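Local coordinates for protein glucose 1-dehydrogenase (Haloferax mediterranei, PDB 2B5W) that oxidises D-glucose and several related aldose sugars with NADP(+) or NAD(+) as electron acceptor, using a catalytic zinc ion, at residues M1-V6 against H58-H63; G122-F127 against T350-S355; W171-A176 against K197-L202. The protein carries 1 engineered substitution. All coordinates share one frame; numbering follows the deposited sequence.

Interaction 1: residues M1-V6 against H58-H63; sequences MKAIAV and HLVLGH. With ZN (zinc ion), chain B.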
loop_
_atom_site.group_PDB
_atom_site.type_symbol
_atom_site.label_atom_id
_atom_site.label_comp_id
_atom_site.label_asym_id
_atom_site.label_seq_id
_atom_site.Cartn_x
_atom_site.Cartn_y
_atom_site.Cartn_z
ATOM N N MET A 1 -33.786 25.468 18.807
ATOM C CA MET A 1 -33.614 25.268 17.361
ATOM C C MET A 1 -34.033 23.860 16.942
ATOM O O MET A 1 -34.052 22.933 17.750
ATOM C CB MET A 1 -32.183 25.465 16.986
ATOM C CG MET A 1 -31.307 24.373 17.423
ATOM S SD MET A 1 -29.696 24.682 16.952
ATOM C CE MET A 1 -28.834 23.464 17.584
ATOM N N LYS A 2 -34.313 23.732 15.646
ATOM C CA LYS A 2 -34.692 22.468 15.041
ATOM C C LYS A 2 -33.454 21.697 14.627
ATOM O O LYS A 2 -32.466 22.305 14.266
ATOM C CB LYS A 2 -35.605 22.654 13.844
ATOM C CG LYS A 2 -37.054 23.042 14.297
ATOM C CD LYS A 2 -38.057 23.275 13.172
ATOM C CE LYS A 2 -39.414 23.729 13.739
ATOM N NZ LYS A 2 -40.420 24.044 12.678
ATOM N N ALA A 3 -33.529 20.377 14.708
ATOM C CA ALA A 3 -32.446 19.490 14.248
ATOM C C ALA A 3 -33.057 18.180 13.738
ATOM O O ALA A 3 -34.185 17.827 14.093
ATOM C CB ALA A 3 -31.494 19.226 15.347
ATOM N N ILE A 4 -32.319 17.465 12.896
ATOM C CA ILE A 4 -32.745 16.192 12.348
ATOM C C ILE A 4 -31.895 15.113 13.000
ATOM O O ILE A 4 -30.670 15.178 12.956
ATOM C CB ILE A 4 -32.578 16.153 10.798
ATOM C CG1 ILE A 4 -33.356 17.300 10.140
ATOM C CG2 ILE A 4 -33.012 14.807 10.269
ATOM C CD1 ILE A 4 -34.823 17.331 10.405
ATOM N N ALA A 5 -32.547 14.138 13.627
ATOM C CA ALA A 5 -31.859 13.164 14.469
ATOM C C ALA A 5 -32.410 11.760 14.281
ATOM O O ALA A 5 -33.526 11.590 13.798
ATOM C CB ALA A 5 -31.986 13.553 15.908
ATOM N N VAL A 6 -31.597 10.770 14.632
ATOM C CA VAL A 6 -32.103 9.388 14.788
ATOM C C VAL A 6 -32.293 9.160 16.307
ATOM O O VAL A 6 -31.506 9.621 17.140
ATOM C CB VAL A 6 -31.165 8.333 14.165
ATOM C CG1 VAL A 6 -31.224 8.394 12.628
ATOM C CG2 VAL A 6 -29.729 8.475 14.651
ATOM N N HIS A 58 -30.523 10.483 21.427
ATOM C CA HIS A 58 -30.603 10.687 19.985
ATOM C C HIS A 58 -29.210 11.002 19.459
ATOM O O HIS A 58 -28.287 11.259 20.244
ATOM C CB HIS A 58 -31.548 11.858 19.684
ATOM C CG HIS A 58 -31.021 13.192 20.122
ATOM N ND1 HIS A 58 -31.097 13.642 21.423
ATOM C CD2 HIS A 58 -30.350 14.156 19.438
ATOM C CE1 HIS A 58 -30.527 14.828 21.515
ATOM N NE2 HIS A 58 -30.074 15.168 20.319
ATOM N N LEU A 59 -29.095 11.004 18.138
ATOM C CA LEU A 59 -27.908 11.477 17.460
ATOM C C LEU A 59 -28.366 12.418 16.339
ATOM O O LEU A 59 -29.098 12.010 15.447
ATOM C CB LEU A 59 -27.140 10.311 16.862
ATOM C CG LEU A 59 -25.965 10.687 15.940
ATOM C CD1 LEU A 59 -24.894 11.388 16.729
ATOM C CD2 LEU A 59 -25.426 9.460 15.300
ATOM N N VAL A 60 -27.949 13.675 16.419
ATOM C CA VAL A 60 -28.199 14.605 15.304
ATOM C C VAL A 60 -27.340 14.142 14.127
ATOM O O VAL A 60 -26.131 13.872 14.304
ATOM C CB VAL A 60 -27.854 16.044 15.671
ATOM C CG1 VAL A 60 -27.934 16.953 14.455
ATOM C CG2 VAL A 60 -28.797 16.571 16.784
ATOM N N LEU A 61 -27.959 13.986 12.960
ATOM C CA LEU A 61 -27.276 13.482 11.797
ATOM C C LEU A 61 -26.492 14.588 11.083
ATOM O O LEU A 61 -26.655 15.753 11.390
ATOM C CB LEU A 61 -28.276 12.866 10.840
ATOM C CG LEU A 61 -29.042 11.626 11.325
ATOM C CD1 LEU A 61 -30.123 11.302 10.288
ATOM C CD2 LEU A 61 -28.095 10.471 11.516
ATOM N N GLY A 62 -25.679 14.160 10.115
ATOM C CA GLY A 62 -25.048 15.044 9.152
ATOM C C GLY A 62 -23.595 15.332 9.461
ATOM O O GLY A 62 -23.262 15.890 10.512
ATOM N N HIS A 63 -22.735 15.043 8.488
ATOM C CA HIS A 63 -21.310 15.336 8.640
ATOM C C HIS A 63 -20.768 16.143 7.456
ATOM O O HIS A 63 -19.591 16.476 7.432
ATOM C CB HIS A 63 -20.506 14.031 8.777
ATOM C CG HIS A 63 -20.700 13.119 7.619
ATOM N ND1 HIS A 63 -21.798 12.287 7.508
ATOM C CD2 HIS A 63 -19.988 12.965 6.474
ATOM C CE1 HIS A 63 -21.762 11.675 6.336
ATOM N NE2 HIS A 63 -20.687 12.082 5.677
HETATM ZN ZN ZN B . -20.747 11.859 3.615
#
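V6 and L59 sit opposite each other on an antiparallel pair of strands, 2-7 and 58-60, which strand 14-17 completes to a three-stranded sheet in this member of the zinc-containing alcohol dehydrogenase family. They form the hydrogen-bonded pair: L59 N reaches V6 O at 3.0 Å, and V6 N returns a bond to L59 O. Their side chains run side by side in the same direction, with V6 CG2 against L59 CB. The other branch of V6 is the bump that meets a hollow. V6 CG1, anti to the carbonyl carbon (chi1 -72°), seats itself at the fork of L61, 3.9 Å from both L61 CD1 and L61 CD2, while the two side chains cross at about a right angle. Helix 39-46 packs over this cluster, I45 touching V6 and V44 touching both leucines.

On the face of A5 and V60, small residues on one strand face larger ones on the other. V60 CG2 settles 4.0 Å from A3 CB, and H58 CD2 approaches A5 CB at 3.9 Å. I16 of the third strand touches A3, A5 and H58, whose ring stacks on H121 and bonds through NE2 to K18. Just beyond the pairing, L61 N donates to I4 O at 3.0 Å. The chain then runs through G62 to H63; the zinc ion, which E64 and the engineered C38 also bind, lies 2.1 Å from H63 NE2.

Interaction 2: residues G122-F127 against T350-S355; sequences GYMSEF and TAIEFS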
loop_
_atom_site.group_PDB
_atom_site.type_symbol
_atom_site.label_atom_id
_atom_site.label_comp_id
_atom_site.label_asym_id
_atom_site.label_seq_id
_atom_site.Cartn_x
_atom_site.Cartn_y
_atom_site.Cartn_z
ATOM N N GLY A 122 -24.090 15.702 14.967
ATOM C CA GLY A 122 -23.703 16.222 13.665
ATOM C C GLY A 122 -24.171 17.648 13.452
ATOM O O GLY A 122 -24.356 18.419 14.405
ATOM N N TYR A 123 -24.385 17.987 12.173
ATOM C CA TYR A 123 -24.568 19.343 11.731
ATOM C C TYR A 123 -25.972 19.681 11.203
ATOM O O TYR A 123 -26.217 20.842 10.856
ATOM C CB TYR A 123 -23.541 19.672 10.636
ATOM C CG TYR A 123 -22.108 19.492 11.091
ATOM C CD1 TYR A 123 -21.619 20.203 12.178
ATOM C CD2 TYR A 123 -21.237 18.608 10.446
ATOM C CE1 TYR A 123 -20.323 20.038 12.611
ATOM C CE2 TYR A 123 -19.966 18.434 10.885
ATOM C CZ TYR A 123 -19.507 19.148 11.967
ATOM O OH TYR A 123 -18.215 19.004 12.434
ATOM N N MET A 124 -26.882 18.699 11.185
ATOM C CA MET A 124 -28.242 18.940 10.719
ATOM C C MET A 124 -29.069 19.623 11.805
ATOM O O MET A 124 -30.008 19.043 12.354
ATOM C CB MET A 124 -28.929 17.652 10.261
ATOM C CG MET A 124 -28.393 17.150 8.971
ATOM S SD MET A 124 -29.258 15.697 8.391
ATOM C CE MET A 124 -28.375 15.451 6.829
ATOM N N SER A 125 -28.691 20.841 12.115
ATOM C CA SER A 125 -29.377 21.682 13.076
ATOM C C SER A 125 -29.258 23.089 12.554
ATOM O O SER A 125 -28.409 23.364 11.714
ATOM C CB SER A 125 -28.773 21.553 14.488
ATOM O OG SER A 125 -27.394 21.859 14.538
ATOM N N GLU A 126 -30.110 24.007 13.013
ATOM C CA GLU A 126 -30.070 25.347 12.470
ATOM C C GLU A 126 -28.766 26.073 12.755
ATOM O O GLU A 126 -28.363 26.920 11.974
ATOM C CB GLU A 126 -31.290 26.150 12.954
ATOM C CG GLU A 126 -32.577 25.555 12.412
ATOM C CD GLU A 126 -33.821 26.320 12.803
ATOM O OE1 GLU A 126 -34.251 26.211 13.969
ATOM O OE2 GLU A 126 -34.392 26.997 11.922
ATOM N N PHE A 127 -28.132 25.742 13.877
ATOM C CA PHE A 127 -26.843 26.305 14.292
ATOM C C PHE A 127 -25.955 25.203 14.837
ATOM O O PHE A 127 -26.422 24.185 15.344
ATOM C CB PHE A 127 -26.990 27.385 15.369
ATOM C CG PHE A 127 -27.785 28.566 14.935
ATOM C CD1 PHE A 127 -27.170 29.705 14.419
ATOM C CD2 PHE A 127 -29.174 28.519 14.987
ATOM C CE1 PHE A 127 -27.932 30.778 13.993
ATOM C CE2 PHE A 127 -29.930 29.582 14.548
ATOM C CZ PHE A 127 -29.317 30.714 14.060
ATOM N N THR A 350 -28.036 14.250 -2.378
ATOM C CA THR A 350 -29.039 15.161 -1.838
ATOM C C THR A 350 -28.473 15.945 -0.704
ATOM O O THR A 350 -27.438 15.591 -0.160
ATOM C CB THR A 350 -30.247 14.415 -1.310
ATOM O OG1 THR A 350 -29.851 13.558 -0.233
ATOM C CG2 THR A 350 -30.881 13.487 -2.366
ATOM N N ALA A 351 -29.156 17.017 -0.366
ATOM C CA ALA A 351 -28.843 17.819 0.791
ATOM C C ALA A 351 -30.124 18.406 1.346
ATOM O O ALA A 351 -31.127 18.462 0.658
ATOM C CB ALA A 351 -27.887 18.953 0.437
ATOM N N ILE A 352 -30.048 18.866 2.592
ATOM C CA ILE A 352 -31.098 19.616 3.256
ATOM C C ILE A 352 -30.633 21.043 3.469
ATOM O O ILE A 352 -29.553 21.278 3.988
ATOM C CB ILE A 352 -31.447 18.989 4.607
ATOM C CG1 ILE A 352 -31.945 17.549 4.379
ATOM C CG2 ILE A 352 -32.518 19.834 5.327
ATOM C CD1 ILE A 352 -31.974 16.686 5.626
ATOM N N GLU A 353 -31.475 21.990 3.089
ATOM C CA GLU A 353 -31.214 23.401 3.247
ATOM C C GLU A 353 -31.896 23.911 4.509
ATOM O O GLU A 353 -33.129 23.911 4.591
ATOM C CB GLU A 353 -31.706 24.183 2.036
ATOM C CG GLU A 353 -31.451 25.685 2.152
ATOM C CD GLU A 353 -31.658 26.387 0.858
ATOM O OE1 GLU A 353 -32.808 26.747 0.565
ATOM O OE2 GLU A 353 -30.653 26.615 0.161
ATOM N N PHE A 354 -31.097 24.368 5.441
ATOM C CA PHE A 354 -31.555 24.996 6.685
ATOM C C PHE A 354 -31.786 26.501 6.578
ATOM O O PHE A 354 -32.665 27.068 7.247
ATOM C CB PHE A 354 -30.581 24.686 7.822
ATOM C CG PHE A 354 -30.678 23.274 8.299
ATOM C CD1 PHE A 354 -30.102 22.246 7.578
ATOM C CD2 PHE A 354 -31.377 22.969 9.451
ATOM C CE1 PHE A 354 -30.235 20.928 7.999
ATOM C CE2 PHE A 354 -31.508 21.641 9.861
ATOM C CZ PHE A 354 -30.945 20.647 9.123
ATOM N N SER A 355 -30.992 27.151 5.729
ATOM C CA SER A 355 -31.070 28.588 5.542
ATOM C C SER A 355 -30.296 28.989 4.303
ATOM O O SER A 355 -29.512 28.203 3.773
ATOM C CB SER A 355 -30.513 29.305 6.760
ATOM O OG SER A 355 -29.080 29.296 6.808
#
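The ring of F354 lies against the backbone of M124 and S125, where M124 is the centre of an inverse gamma turn. F354 directly follows strand 349-353, which pairs antiparallel with strand 27-37, the strand that leads to the zinc ligand C38. The nearest approach is F354 CZ to M124 C at 3.4 Å, with M124 CB at 3.8 Å from the same CZ. Over one face of the ring stands S125 O, 3.7 Å above the plane and offset toward the rim, while E126 CG reaches CD2 from the next residue along. The M124 chain is extended beyond CG (chi2 -177°), which carries SD out to I352; the two side chains cross at about a right angle, with I352 CD1 4.0 Å from both M124 SD and M124 CE. No hydrogen bond joins the segments, so ring packing carries the contact. An alanine in place of F354 would probably open a gap beside the turn and leave M124 CB and E126 CG without their cover.

Further out, M124 also packs on V35 and V37 of strand 27-37. S125 O accepts a hydrogen bond from T32 OG1, which probably helps to hold the oxygen over the ring, and E126 OE1 is bonded to K2 N. S125 OG donates to F127 O at 2.6 Å, from 42° above the carbonyl plane.

Interaction 3: residues W171-A176 against K197-L202; sequences WDPSSA and KGYENL. With K (potassium ion), chain E.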
loop_
_atom_site.group_PDB
_atom_site.type_symbol
_atom_site.label_atom_id
_atom_site.label_comp_id
_atom_site.label_asym_id
_atom_site.label_seq_id
_atom_site.Cartn_x
_atom_site.Cartn_y
_atom_site.Cartn_z
ATOM N N TRP A 171 6.113 6.987 -11.511
ATOM C CA TRP A 171 4.833 6.403 -11.842
ATOM C C TRP A 171 4.085 7.459 -12.664
ATOM O O TRP A 171 3.908 8.606 -12.236
ATOM C CB TRP A 171 4.056 6.096 -10.566
ATOM C CG TRP A 171 2.756 5.341 -10.722
ATOM C CD1 TRP A 171 2.550 4.127 -11.346
ATOM C CD2 TRP A 171 1.485 5.736 -10.205
ATOM N NE1 TRP A 171 1.231 3.765 -11.258
ATOM C CE2 TRP A 171 0.554 4.727 -10.542
ATOM C CE3 TRP A 171 1.033 6.853 -9.488
ATOM C CZ2 TRP A 171 -0.779 4.809 -10.211
ATOM C CZ3 TRP A 171 -0.264 6.917 -9.155
ATOM C CH2 TRP A 171 -1.160 5.895 -9.503
ATOM N N ASP A 172 3.658 7.063 -13.841
ATOM C CA ASP A 172 2.921 7.980 -14.727
ATOM C C ASP A 172 1.733 7.180 -15.300
ATOM O O ASP A 172 1.814 6.583 -16.390
ATOM C CB ASP A 172 3.830 8.505 -15.816
ATOM C CG ASP A 172 3.112 9.397 -16.799
ATOM O OD1 ASP A 172 2.002 9.924 -16.485
ATOM O OD2 ASP A 172 3.600 9.617 -17.927
ATOM N N PRO A 173 0.647 7.148 -14.549
ATOM C CA PRO A 173 -0.494 6.307 -14.898
ATOM C C PRO A 173 -1.342 6.876 -16.020
ATOM O O PRO A 173 -1.384 8.102 -16.226
ATOM C CB PRO A 173 -1.312 6.294 -13.612
ATOM C CG PRO A 173 -0.990 7.603 -12.939
ATOM C CD PRO A 173 0.412 7.873 -13.285
ATOM N N SER A 174 -2.004 5.983 -16.728
ATOM C CA SER A 174 -2.919 6.373 -17.816
ATOM C C SER A 174 -4.346 5.929 -17.638
ATOM O O SER A 174 -5.238 6.578 -18.187
ATOM C CB SER A 174 -2.402 5.841 -19.153
ATOM O OG SER A 174 -1.156 6.424 -19.419
ATOM N N SER A 175 -4.592 4.832 -16.928
ATOM C CA SER A 175 -5.939 4.313 -16.734
ATOM C C SER A 175 -6.349 4.372 -15.281
ATOM O O SER A 175 -5.550 4.077 -14.383
ATOM C CB SER A 175 -6.091 2.878 -17.280
ATOM O OG SER A 175 -5.095 2.007 -16.738
ATOM N N ALA A 176 -7.624 4.689 -15.043
ATOM C CA ALA A 176 -8.193 4.677 -13.701
ATOM C C ALA A 176 -9.587 4.097 -13.687
ATOM O O ALA A 176 -10.341 4.307 -14.646
ATOM C CB ALA A 176 -8.203 6.115 -13.162
ATOM N N LYS A 197 -2.440 13.933 -12.490
ATOM C CA LYS A 197 -1.794 12.750 -13.052
ATOM C C LYS A 197 -2.053 12.575 -14.560
ATOM O O LYS A 197 -1.330 11.814 -15.239
ATOM C CB LYS A 197 -2.250 11.465 -12.351
ATOM C CG LYS A 197 -1.830 11.318 -10.888
ATOM C CD LYS A 197 -0.434 10.848 -10.734
ATOM C CE LYS A 197 0.018 10.841 -9.280
ATOM N NZ LYS A 197 0.262 12.216 -8.764
ATOM N N GLY A 198 -3.118 13.173 -15.078
ATOM C CA GLY A 198 -3.389 13.115 -16.508
ATOM C C GLY A 198 -3.802 11.757 -17.011
ATOM O O GLY A 198 -3.233 11.199 -17.969
ATOM N N TYR A 199 -4.797 11.192 -16.369
ATOM C CA TYR A 199 -5.389 9.932 -16.829
ATOM C C TYR A 199 -6.054 10.130 -18.187
ATOM O O TYR A 199 -6.615 11.194 -18.466
ATOM C CB TYR A 199 -6.454 9.446 -15.889
ATOM C CG TYR A 199 -5.927 9.150 -14.518
ATOM C CD1 TYR A 199 -5.244 7.960 -14.275
ATOM C CD2 TYR A 199 -6.159 10.010 -13.451
ATOM C CE1 TYR A 199 -4.745 7.657 -13.000
ATOM C CE2 TYR A 199 -5.656 9.699 -12.165
ATOM C CZ TYR A 199 -4.956 8.518 -11.963
ATOM O OH TYR A 199 -4.448 8.170 -10.698
ATOM N N GLU A 200 -5.906 9.118 -19.019
ATOM C CA GLU A 200 -6.403 9.126 -20.399
ATOM C C GLU A 200 -7.682 8.319 -20.537
ATOM O O GLU A 200 -8.556 8.689 -21.327
ATOM C CB GLU A 200 -5.312 8.559 -21.324
ATOM C CG GLU A 200 -4.019 9.376 -21.304
ATOM C CD GLU A 200 -2.924 8.776 -22.163
ATOM O OE1 GLU A 200 -3.183 7.780 -22.877
ATOM O OE2 GLU A 200 -1.798 9.316 -22.128
ATOM N N ASN A 201 -7.798 7.224 -19.803
ATOM C CA ASN A 201 -8.902 6.269 -19.939
ATOM C C ASN A 201 -9.527 6.000 -18.581
ATOM O O ASN A 201 -8.846 5.570 -17.643
ATOM C CB ASN A 201 -8.430 4.967 -20.560
ATOM C CG ASN A 201 -7.822 5.174 -21.907
ATOM O OD1 ASN A 201 -6.630 4.926 -22.116
ATOM N ND2 ASN A 201 -8.603 5.682 -22.811
ATOM N N LEU A 202 -10.804 6.331 -18.462
ATOM C CA LEU A 202 -11.556 6.187 -17.228
ATOM C C LEU A 202 -12.681 5.139 -17.322
ATOM O O LEU A 202 -13.358 5.007 -18.346
ATOM C CB LEU A 202 -12.145 7.543 -16.817
ATOM C CG LEU A 202 -11.178 8.695 -16.647
ATOM C CD1 LEU A 202 -11.991 10.003 -16.490
ATOM C CD2 LEU A 202 -10.219 8.449 -15.529
HETATM K K K E . -0.553 10.345 -17.370
#
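P173 and K197 meet through a shared potassium ion, and metal coordination is the first kind of contact here. D172 OD1 binds the potassium ion at 2.7 Å. P173 O, in the same segment, binds the potassium ion at 2.6 Å. From 197-202 the potassium ion takes K197 O at 2.7 Å and G198 O at 2.9 Å. Three carbonyl oxygens are thus gathered on one cation, which would probably offset the repulsion between them.

Hydrogen bonds form the second group, all between backbone atoms. S174 O accepts twice, from E200 N at 2.8 Å and from N201 N at 3.1 Å; the second donor lies nearly along the C=O axis. A176 N then donates to N201 O. This is where parallel pairing begins, S175 beside N201 and A176 beside L202, at the start of two neighbouring strands of the Rossmann-type coenzyme domain. Strand 175-179, helix 183-194 and strand 201-206 form a beta-alpha-beta crossover, and N181 to L184, just after the first strand, bind NADP(+).

The third group is apolar packing. A176 CB makes a CH-pi contact over one face of Y199, 3.9 Å from the ring centroid, and P173 CB touches CE1 of the same ring. P173 CG in turn stands over one face of W171. K197 folds at chi2 (-81°), which turns CD toward P173, and K197 CE lies 3.9 Å from W171 CZ3. At the tip of the Y199 ring, OH is hydrogen-bonded to Y163 OH.

Interactions 1 and 2 are neighbours, their centres about 9 Å apart, and both are buried beside the zinc site. They share a seam: I4 N probably bonds to M124 O and V60 O to G122 N, so the 122-127 loop touches both strands of interaction 1. Interaction 3 lies on the opposite side of the chain's centre, about 41 Å from interaction 1 between centres, in the coenzyme-binding half, and is only partly buried. It is nested in sequence within the loop that interaction 2 closes. Antiparallel pairing holds interaction 1, ring-on-backbone packing without hydrogen bonds holds interaction 2, and parallel pairing with a bound potassium ion marks interaction 3.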